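Activator of Hsp90 ATPase homologue 1/2-like C-terminal domain-containing protein (Rhodobacter sphaeroides, PDB 3PU2) is of unknown function but belongs to the AHA1 family of Bet v 1-like (SRPBCC) proteins and is a putative activator of the Hsp90 ATPase. Local coordinates at residues H87-E93 with T104-L110. Numbering follows the deposited sequence.
Sequences HRLIHSE and TLVTLQL
An imidazole ring lying flat over a valine of the adjacent strand is the distinctive feature here: the p rotamer of H91 (chi1 68°) turns its ring across to V106, whose CB lies 4.1 Å from the ring centroid, 23° off the normal, a CH-pi contact. The pair otherwise illustrates how an antiparallel hairpin is built. The axes of the extended segments 88-93 and 104-110 approach to 4.6 Å, their N-to-C directions 153° apart, in the register R88-Q109, L89-L108, I90-T107, H91-V106, S92-L105, E93-T104. L89-L108, H91-V106 and E93-T104 are hydrogen-bonded pairs: L89 N to L108 O 3.1 Å and L108 N to L89 O 3.0 Å, H91 N to V106 O 3.2 Å and V106 N to H91 O 2.9 Å, E93 N to T104 O 2.7 Å and T104 N to E93 O 2.8 Å. L110 N to H87 O (2.8 Å) extends the ladder. On the face of these three pairs, L89 CD2 meets L108 CD1 at 3.9 Å; on the other, I90 CG2 packs 4.0 Å from L105 CG, and R88 forms a salt bridge with E84. H87 and R88 both face E84, a classic beta bulge against strand 73-84. Within the antiparallel sheet of this Bet v 1-like fold, the hairpin lies between strands 73-84 and 116-124, while L89 and L110 reach W29 and L28 of helix 25-33.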
loop_
_atom_site.group_PDB
_atom_site.type_symbol
_atom_site.label_atom_id
_atom_site.label_comp_id
_atom_site.label_asym_id
_atom_site.label_seq_id
_atom_site.Cartn_x
_atom_site.Cartn_y
_atom_site.Cartn_z
ATOM N N HIS A 87 3.051 12.473 7.128
ATOM C CA HIS A 87 2.643 11.523 8.156
ATOM C C HIS A 87 1.333 10.798 7.950
ATOM O O HIS A 87 1.068 9.797 8.616
ATOM C CB HIS A 87 2.589 12.184 9.540
ATOM C CG HIS A 87 2.741 13.676 9.528
ATOM N ND1 HIS A 87 3.967 14.298 9.631
ATOM C CD2 HIS A 87 1.821 14.669 9.471
ATOM C CE1 HIS A 87 3.795 15.609 9.644
ATOM N NE2 HIS A 87 2.502 15.860 9.547
ATOM N N ARG A 88 0.502 11.296 7.054
ATOM C CA ARG A 88 -0.780 10.644 6.876
ATOM C C ARG A 88 -1.365 10.766 5.486
ATOM O O ARG A 88 -1.227 11.792 4.825
ATOM C CB ARG A 88 -1.762 11.201 7.907
ATOM C CG ARG A 88 -2.864 10.243 8.265
ATOM C CD ARG A 88 -3.697 10.740 9.436
ATOM N NE ARG A 88 -4.452 11.945 9.116
ATOM C CZ ARG A 88 -5.673 12.194 9.576
ATOM N NH1 ARG A 88 -6.272 11.318 10.374
ATOM N NH2 ARG A 88 -6.296 13.315 9.246
ATOM N N LEU A 89 -2.005 9.695 5.039
ATOM C CA LEU A 89 -2.657 9.671 3.732
ATOM C C LEU A 89 -3.788 8.671 3.832
ATOM O O LEU A 89 -3.642 7.588 4.414
ATOM C CB LEU A 89 -1.698 9.245 2.620
ATOM C CG LEU A 89 -2.349 9.202 1.232
ATOM C CD1 LEU A 89 -1.981 10.434 0.463
ATOM C CD2 LEU A 89 -1.865 7.981 0.471
ATOM N N ILE A 90 -4.926 9.044 3.272
ATOM C CA ILE A 90 -6.095 8.190 3.304
ATOM C C ILE A 90 -6.707 8.184 1.914
ATOM O O ILE A 90 -6.890 9.244 1.286
ATOM C CB ILE A 90 -7.136 8.731 4.284
ATOM C CG1 ILE A 90 -6.515 8.877 5.671
ATOM C CG2 ILE A 90 -8.349 7.813 4.297
ATOM C CD1 ILE A 90 -7.430 9.506 6.700
ATOM N N HIS A 91 -6.996 6.992 1.415
ATOM C CA HIS A 91 -7.619 6.892 0.116
ATOM C C HIS A 91 -8.493 5.675 0.101
ATOM O O HIS A 91 -8.390 4.801 0.969
ATOM C CB HIS A 91 -6.584 6.791 -1.004
ATOM C CG HIS A 91 -5.795 5.516 -1.004
ATOM N ND1 HIS A 91 -4.535 5.418 -0.454
ATOM C CD2 HIS A 91 -6.079 4.293 -1.512
ATOM C CE1 HIS A 91 -4.075 4.191 -0.624
ATOM N NE2 HIS A 91 -4.994 3.489 -1.264
ATOM N N SER A 92 -9.376 5.627 -0.877
ATOM C CA SER A 92 -10.250 4.486 -1.010
ATOM C C SER A 92 -9.577 3.594 -2.051
ATOM O O SER A 92 -8.725 4.062 -2.802
ATOM C CB SER A 92 -11.622 4.953 -1.495
ATOM O OG SER A 92 -11.494 5.795 -2.634
ATOM N N GLU A 93 -9.925 2.312 -2.066
ATOM C CA GLU A 93 -9.378 1.388 -3.047
ATOM C C GLU A 93 -10.512 0.494 -3.494
ATOM O O GLU A 93 -11.399 0.161 -2.705
ATOM C CB GLU A 93 -8.285 0.507 -2.452
ATOM C CG GLU A 93 -6.865 1.027 -2.533
ATOM C CD GLU A 93 -5.836 -0.100 -2.356
ATOM O OE1 GLU A 93 -6.237 -1.233 -1.996
ATOM O OE2 GLU A 93 -4.625 0.146 -2.577
ATOM N N THR A 104 -12.694 -0.390 -0.266
ATOM C CA THR A 104 -11.984 -0.360 1.013
ATOM C C THR A 104 -11.339 0.994 1.297
ATOM O O THR A 104 -11.018 1.758 0.371
ATOM C CB THR A 104 -10.860 -1.438 1.069
ATOM O OG1 THR A 104 -9.873 -1.166 0.069
ATOM C CG2 THR A 104 -11.430 -2.829 0.826
ATOM N N LEU A 105 -11.141 1.295 2.577
ATOM C CA LEU A 105 -10.500 2.559 2.949
ATOM C C LEU A 105 -9.161 2.239 3.601
ATOM O O LEU A 105 -9.107 1.557 4.629
ATOM C CB LEU A 105 -11.361 3.348 3.925
ATOM C CG LEU A 105 -10.906 4.796 4.107
ATOM C CD1 LEU A 105 -11.574 5.674 3.056
ATOM C CD2 LEU A 105 -11.274 5.272 5.503
ATOM N N VAL A 106 -8.094 2.759 3.003
ATOM C CA VAL A 106 -6.736 2.511 3.451
ATOM C C VAL A 106 -6.086 3.694 4.130
ATOM O O VAL A 106 -6.040 4.785 3.575
ATOM C CB VAL A 106 -5.873 2.129 2.261
ATOM C CG1 VAL A 106 -4.506 1.744 2.727
ATOM C CG2 VAL A 106 -6.530 0.994 1.500
ATOM N N THR A 107 -5.540 3.462 5.316
ATOM C CA THR A 107 -4.911 4.524 6.094
ATOM C C THR A 107 -3.420 4.285 6.325
ATOM O O THR A 107 -3.023 3.261 6.864
ATOM C CB THR A 107 -5.609 4.645 7.469
ATOM O OG1 THR A 107 -7.032 4.578 7.285
ATOM C CG2 THR A 107 -5.241 5.956 8.158
ATOM N N LEU A 108 -2.600 5.241 5.917
ATOM C CA LEU A 108 -1.162 5.134 6.096
ATOM C C LEU A 108 -0.690 6.228 7.034
ATOM O O LEU A 108 -0.911 7.416 6.797
ATOM C CB LEU A 108 -0.422 5.292 4.763
ATOM C CG LEU A 108 -0.850 4.381 3.611
ATOM C CD1 LEU A 108 -0.276 4.936 2.326
ATOM C CD2 LEU A 108 -0.400 2.940 3.840
ATOM N N GLN A 109 -0.020 5.819 8.093
ATOM C CA GLN A 109 0.499 6.761 9.067
ATOM C C GLN A 109 2.012 6.551 9.166
ATOM O O GLN A 109 2.476 5.428 9.384
ATOM C CB GLN A 109 -0.158 6.494 10.423
ATOM C CG GLN A 109 -0.372 7.711 11.309
ATOM C CD GLN A 109 -1.851 7.995 11.529
ATOM O OE1 GLN A 109 -2.662 7.073 11.655
ATOM N NE2 GLN A 109 -2.207 9.273 11.586
ATOM N N LEU A 110 2.774 7.627 8.996
ATOM C CA LEU A 110 4.229 7.559 9.086
ATOM C C LEU A 110 4.769 8.326 10.302
ATOM O O LEU A 110 4.739 9.552 10.328
ATOM C CB LEU A 110 4.871 8.116 7.813
ATOM C CG LEU A 110 4.686 7.372 6.492
ATOM C CD1 LEU A 110 3.325 7.683 5.895
ATOM C CD2 LEU A 110 5.772 7.816 5.533
#